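Local atomic coordinates of flavodoxin (Fusobacterium nucleatum, PDB entry 6OHK), a protein that binds flavin mononucleotide and transfers electrons, probably as an electron donor to redox enzymes. Residues G103-Y106 and L107-V111; T154-R157 and I158-I162. The protein carries 1 engineered substitution. All blocks are in the same frame, centred on the assembly; numbering follows the deposited sequence.

Contact 1: residues G103-Y106 and L107-V111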
loop_
_atom_site.group_PDB
_atom_site.type_symbol
_atom_site.label_atom_id
_atom_site.label_comp_id
_atom_site.label_asym_id
_atom_site.label_seq_id
_atom_site.Cartn_x
_atom_site.Cartn_y
_atom_site.Cartn_z
ATOM N N GLY A 103 7.892 5.400 0.229
ATOM C CA GLY A 103 7.922 4.352 1.231
ATOM C C GLY A 103 7.475 3.007 0.708
ATOM O O GLY A 103 7.912 1.970 1.205
ATOM N N ILE A 104 6.611 2.983 -0.306
ATOM C CA ILE A 104 6.140 1.700 -0.804
ATOM C C ILE A 104 7.222 0.912 -1.516
ATOM O O ILE A 104 7.077 -0.308 -1.647
ATOM C CB ILE A 104 4.856 1.804 -1.637
ATOM C CG1 ILE A 104 5.040 2.594 -2.939
ATOM C CG2 ILE A 104 3.716 2.345 -0.803
ATOM C CD1 ILE A 104 3.815 2.544 -3.838
ATOM N N ARG A 105 8.329 1.531 -1.929
ATOM C CA ARG A 105 9.434 0.772 -2.512
ATOM C C ARG A 105 10.006 -0.230 -1.518
ATOM O O ARG A 105 10.341 -1.362 -1.888
ATOM C CB ARG A 105 10.521 1.732 -2.996
ATOM C CG ARG A 105 11.825 1.041 -3.434
ATOM C CD ARG A 105 11.677 0.012 -4.502
ATOM N NE ARG A 105 11.250 0.588 -5.769
ATOM C CZ ARG A 105 11.168 -0.097 -6.908
ATOM N NH1 ARG A 105 11.433 -1.402 -6.949
ATOM N NH2 ARG A 105 10.809 0.519 -8.022
ATOM N N TYR A 106 10.131 0.161 -0.265
ATOM C CA TYR A 106 10.686 -0.758 0.729
ATOM C C TYR A 106 9.829 -2.005 0.873
ATOM O O TYR A 106 10.350 -3.119 1.010
ATOM C CB TYR A 106 10.838 -0.061 2.081
ATOM C CG TYR A 106 11.896 0.992 2.038
ATOM C CD1 TYR A 106 11.586 2.306 1.710
ATOM C CD2 TYR A 106 13.217 0.678 2.314
ATOM C CE1 TYR A 106 12.561 3.254 1.611
ATOM C CE2 TYR A 106 14.205 1.647 2.239
ATOM C CZ TYR A 106 13.857 2.923 1.891
ATOM O OH TYR A 106 14.850 3.903 1.812
ATOM N N LEU A 107 8.504 -1.843 0.830
ATOM C CA LEU A 107 7.592 -2.969 0.952
ATOM C C LEU A 107 7.612 -3.808 -0.311
ATOM O O LEU A 107 7.670 -5.050 -0.252
ATOM C CB LEU A 107 6.192 -2.444 1.271
ATOM C CG LEU A 107 6.109 -1.517 2.481
ATOM C CD1 LEU A 107 4.654 -1.110 2.703
ATOM C CD2 LEU A 107 6.653 -2.162 3.742
ATOM N N TYR A 108 7.554 -3.153 -1.471
ATOM C CA TYR A 108 7.572 -3.853 -2.757
ATOM C C TYR A 108 8.757 -4.794 -2.858
ATOM O O TYR A 108 8.620 -5.958 -3.243
ATOM C CB TYR A 108 7.663 -2.819 -3.876
ATOM C CG TYR A 108 7.701 -3.406 -5.274
ATOM C CD1 TYR A 108 8.884 -3.741 -5.902
ATOM C CD2 TYR A 108 6.528 -3.625 -5.963
ATOM C CE1 TYR A 108 8.880 -4.282 -7.203
ATOM C CE2 TYR A 108 6.511 -4.148 -7.227
ATOM C CZ TYR A 108 7.683 -4.470 -7.846
ATOM O OH TYR A 108 7.627 -4.994 -9.145
ATOM N N ASP A 109 9.946 -4.285 -2.553
ATOM C CA ASP A 109 11.137 -5.091 -2.807
ATOM C C ASP A 109 11.135 -6.344 -1.953
ATOM O O ASP A 109 11.565 -7.409 -2.416
ATOM C CB ASP A 109 12.384 -4.269 -2.523
ATOM C CG ASP A 109 12.722 -3.266 -3.642
ATOM O OD1 ASP A 109 12.136 -3.304 -4.723
ATOM O OD2 ASP A 109 13.621 -2.426 -3.388
ATOM N N ILE A 110 10.624 -6.246 -0.726
ATOM C CA ILE A 110 10.560 -7.416 0.146
ATOM C C ILE A 110 9.521 -8.412 -0.335
ATOM O O ILE A 110 9.792 -9.619 -0.395
ATOM C CB ILE A 110 10.308 -6.988 1.600
ATOM C CG1 ILE A 110 11.536 -6.264 2.135
ATOM C CG2 ILE A 110 9.957 -8.198 2.454
ATOM C CD1 ILE A 110 11.342 -5.472 3.401
ATOM N N VAL A 111 8.315 -7.952 -0.680
ATOM C CA VAL A 111 7.280 -8.856 -1.153
ATOM C C VAL A 111 7.785 -9.639 -2.349
ATOM O O VAL A 111 7.622 -10.859 -2.429
ATOM C CB VAL A 111 5.996 -8.064 -1.489
ATOM C CG1 VAL A 111 4.990 -8.965 -2.160
ATOM C CG2 VAL A 111 5.427 -7.462 -0.237
#

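Contact 2: residues T154-R157 and I158-I162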
loop_
_atom_site.group_PDB
_atom_site.type_symbol
_atom_site.label_atom_id
_atom_site.label_comp_id
_atom_site.label_asym_id
_atom_site.label_seq_id
_atom_site.Cartn_x
_atom_site.Cartn_y
_atom_site.Cartn_z
ATOM N N THR A 154 -9.028 11.192 -4.251
ATOM C CA THR A 154 -8.766 9.977 -3.484
ATOM C C THR A 154 -9.891 8.980 -3.583
ATOM O O THR A 154 -9.604 7.784 -3.799
ATOM C CB THR A 154 -8.434 10.353 -2.046
ATOM O OG1 THR A 154 -7.133 10.956 -2.038
ATOM C CG2 THR A 154 -8.441 9.129 -1.133
ATOM N N PRO A 155 -11.159 9.352 -3.410
ATOM C CA PRO A 155 -12.197 8.305 -3.443
ATOM C C PRO A 155 -12.222 7.510 -4.731
ATOM O O PRO A 155 -12.328 6.270 -4.687
ATOM C CB PRO A 155 -13.495 9.091 -3.215
ATOM C CG PRO A 155 -13.054 10.281 -2.432
ATOM C CD PRO A 155 -11.686 10.641 -2.931
ATOM N N LYS A 156 -12.163 8.156 -5.893
ATOM C CA LYS A 156 -12.158 7.414 -7.148
ATOM C C LYS A 156 -10.870 6.622 -7.314
ATOM O O LYS A 156 -10.878 5.484 -7.822
ATOM C CB LYS A 156 -12.367 8.351 -8.337
ATOM C CG LYS A 156 -12.245 7.669 -9.691
ATOM C CD LYS A 156 -12.566 8.626 -10.825
ATOM C CE LYS A 156 -13.319 7.924 -11.942
ATOM N NZ LYS A 156 -12.558 6.781 -12.512
ATOM N N ARG A 157 -9.743 7.198 -6.886
ATOM C CA ARG A 157 -8.491 6.455 -6.989
ATOM C C ARG A 157 -8.570 5.161 -6.203
ATOM O O ARG A 157 -8.201 4.090 -6.714
ATOM C CB ARG A 157 -7.313 7.294 -6.518
ATOM C CG ARG A 157 -6.853 8.326 -7.527
ATOM C CD ARG A 157 -5.786 9.239 -6.989
ATOM N NE ARG A 157 -5.196 10.035 -8.055
ATOM C CZ ARG A 157 -4.381 11.061 -7.851
ATOM N NH1 ARG A 157 -4.123 11.497 -6.634
ATOM N NH2 ARG A 157 -3.821 11.652 -8.887
ATOM N N ILE A 158 -9.069 5.227 -4.983
ATOM C CA ILE A 158 -9.187 4.025 -4.162
ATOM C C ILE A 158 -10.212 3.065 -4.752
ATOM O O ILE A 158 -9.956 1.864 -4.855
ATOM C CB ILE A 158 -9.526 4.389 -2.708
ATOM C CG1 ILE A 158 -8.386 5.171 -2.056
ATOM C CG2 ILE A 158 -9.856 3.126 -1.910
ATOM C CD1 ILE A 158 -8.709 5.674 -0.676
ATOM N N GLY A 159 -11.408 3.557 -5.087
ATOM C CA GLY A 159 -12.448 2.652 -5.576
ATOM C C GLY A 159 -12.025 1.918 -6.827
ATOM O O GLY A 159 -12.245 0.712 -6.958
ATOM N N ASP A 160 -11.416 2.626 -7.769
ATOM C CA ASP A 160 -10.957 1.980 -8.982
ATOM C C ASP A 160 -9.876 0.954 -8.681
ATOM O O ASP A 160 -9.825 -0.115 -9.291
ATOM C CB ASP A 160 -10.361 3.008 -9.938
ATOM C CG ASP A 160 -11.388 3.904 -10.594
ATOM O OD1 ASP A 160 -12.609 3.667 -10.470
ATOM O OD2 ASP A 160 -10.918 4.871 -11.249
ATOM N N TRP A 161 -8.969 1.287 -7.760
ATOM C CA TRP A 161 -7.866 0.384 -7.442
ATOM C C TRP A 161 -8.351 -0.885 -6.744
ATOM O O TRP A 161 -7.894 -1.985 -7.051
ATOM C CB TRP A 161 -6.881 1.150 -6.567
ATOM C CG TRP A 161 -5.612 0.455 -6.244
ATOM C CD1 TRP A 161 -4.545 0.292 -7.073
ATOM C CD2 TRP A 161 -5.249 -0.146 -4.998
ATOM N NE1 TRP A 161 -3.535 -0.357 -6.425
ATOM C CE2 TRP A 161 -3.942 -0.654 -5.152
ATOM C CE3 TRP A 161 -5.897 -0.311 -3.783
ATOM C CZ2 TRP A 161 -3.259 -1.270 -4.113
ATOM C CZ3 TRP A 161 -5.203 -0.951 -2.761
ATOM C CH2 TRP A 161 -3.912 -1.408 -2.948
ATOM N N ILE A 162 -9.269 -0.730 -5.794
ATOM C CA ILE A 162 -9.823 -1.902 -5.116
ATOM C C ILE A 162 -10.496 -2.830 -6.128
ATOM O O ILE A 162 -10.331 -4.060 -6.083
ATOM C CB ILE A 162 -10.773 -1.468 -3.990
ATOM C CG1 ILE A 162 -10.005 -0.790 -2.857
ATOM C CG2 ILE A 162 -11.605 -2.637 -3.470
ATOM C CD1 ILE A 162 -9.076 -1.687 -2.064
#

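Contact 1: residues G103-Y106 and L107-V111
Arg105 reaches forward one helical turn to Asp109 and forms a salt bridge, NH1 donating to OD1 at 3.0 Å in a nearly straight bond (165°). The carboxylate oxygen sits at the edge of the guanidinium, close to its plane, and accepts the N-H from its syn side. Bends at chi2 and chi3 turn the arginine chain forward along the helix and bring NH1 to Asp109; they also lay CD against the carboxylate, 3.3 Å from Asp109 OD2. The guanidinium passes beside the Tyr108 ring, its NH1 3.6 Å from CD1, with the two planes 72° apart. Its other nitrogens are held by Ser133 O and Glu136, so the group is pinned at several points although this side of the helix is the more open one and Asp109 is exposed. The inward side is close-packed: Ile104 and Leu107 are buried, the first against Ile141 of strand 139-145, the second against Leu87 of strand 84-90 and Leu75 of helix 72-77. Tyr108 N and Asp109 N hydrogen-bond to Ile104 O and Arg105 O, respectively. An i to i+4 ion pair thus lies on the outer side of an amphipathic helix, the crossover helix of a beta-alpha-beta unit in the flavodoxin fold.

Contact 2: residues T154-R157 and I158-I162
Lys156 and Asp160, one turn apart on the helix 154-166, are joined by a salt bridge in which NZ meets OD2 at 2.8 Å and uses the syn lone pair of that oxygen. The lysine leaves the backbone extended through its first two torsions, then turns at chi3 (-143°) and chi4 (-59°), and this late bend carries the ammonium back to the carboxylate. Its CG lies 3.5 Å from the same OD2, so the chain loops round the oxygen. Asp160 has CG beside its own backbone N (chi1 -73°), which leans the carboxylate back over the preceding turn, with CG 3.2 Å from Lys156 O. Both residues are exposed.

On another side of the helix Thr154 and Ile158 run side by side and point the same way. The threonine methyl CG2 presses on Ile158 CD1 at 3.5 Å, tighter than usual for two carbons, while its OG1 is hydrogen-bonded to Glu147. This pair faces helix 17-28, with Thr154 on Ile21 and Ile158 on Phe28; helix 154-166 thus packs beside helix 17-28 on one side of the flavodoxin alpha/beta sandwich, against its central sheet.

Arg157 and Trp161 diverge. The arginine is extended from CG to NE and lies on Leu143 and Leu145, with NH1 hydrogen-bonded to Gln150 OE1. The indole of Trp161 is buried against Leu143 and Ile53, and its NE1 hydrogen-bonds to Gly120 O. Their backbones are still linked, Trp161 N donating to Arg157 O at 3.1 Å. On the side-chain part, Trp161 CB rests 3.2 Å from Arg157 O.

In the fold
From the N terminus, strand 7-11, helix 17-28 and strands 34-38, 51-59 and 84-90 precede contact 1, which spans successive turns of helix 103-113. The chain then passes through strands 117-118 and 139-145 before contact 2 on helix 154-166. Each contact closes only a helical turn, and the two follow in series, neither nesting nor crossing. Their centres are 21 Å apart, on opposite sides of the chain's centre, with nearest atoms about 8 Å apart. Strand 139-145 links them: Ile141 meets contact 1, whereas Leu143 meets contact 2. Residues 103-111 also abut helix 72-77, and residues 154-162 abut helix 17-28, so the two contacts belong to opposite helical layers.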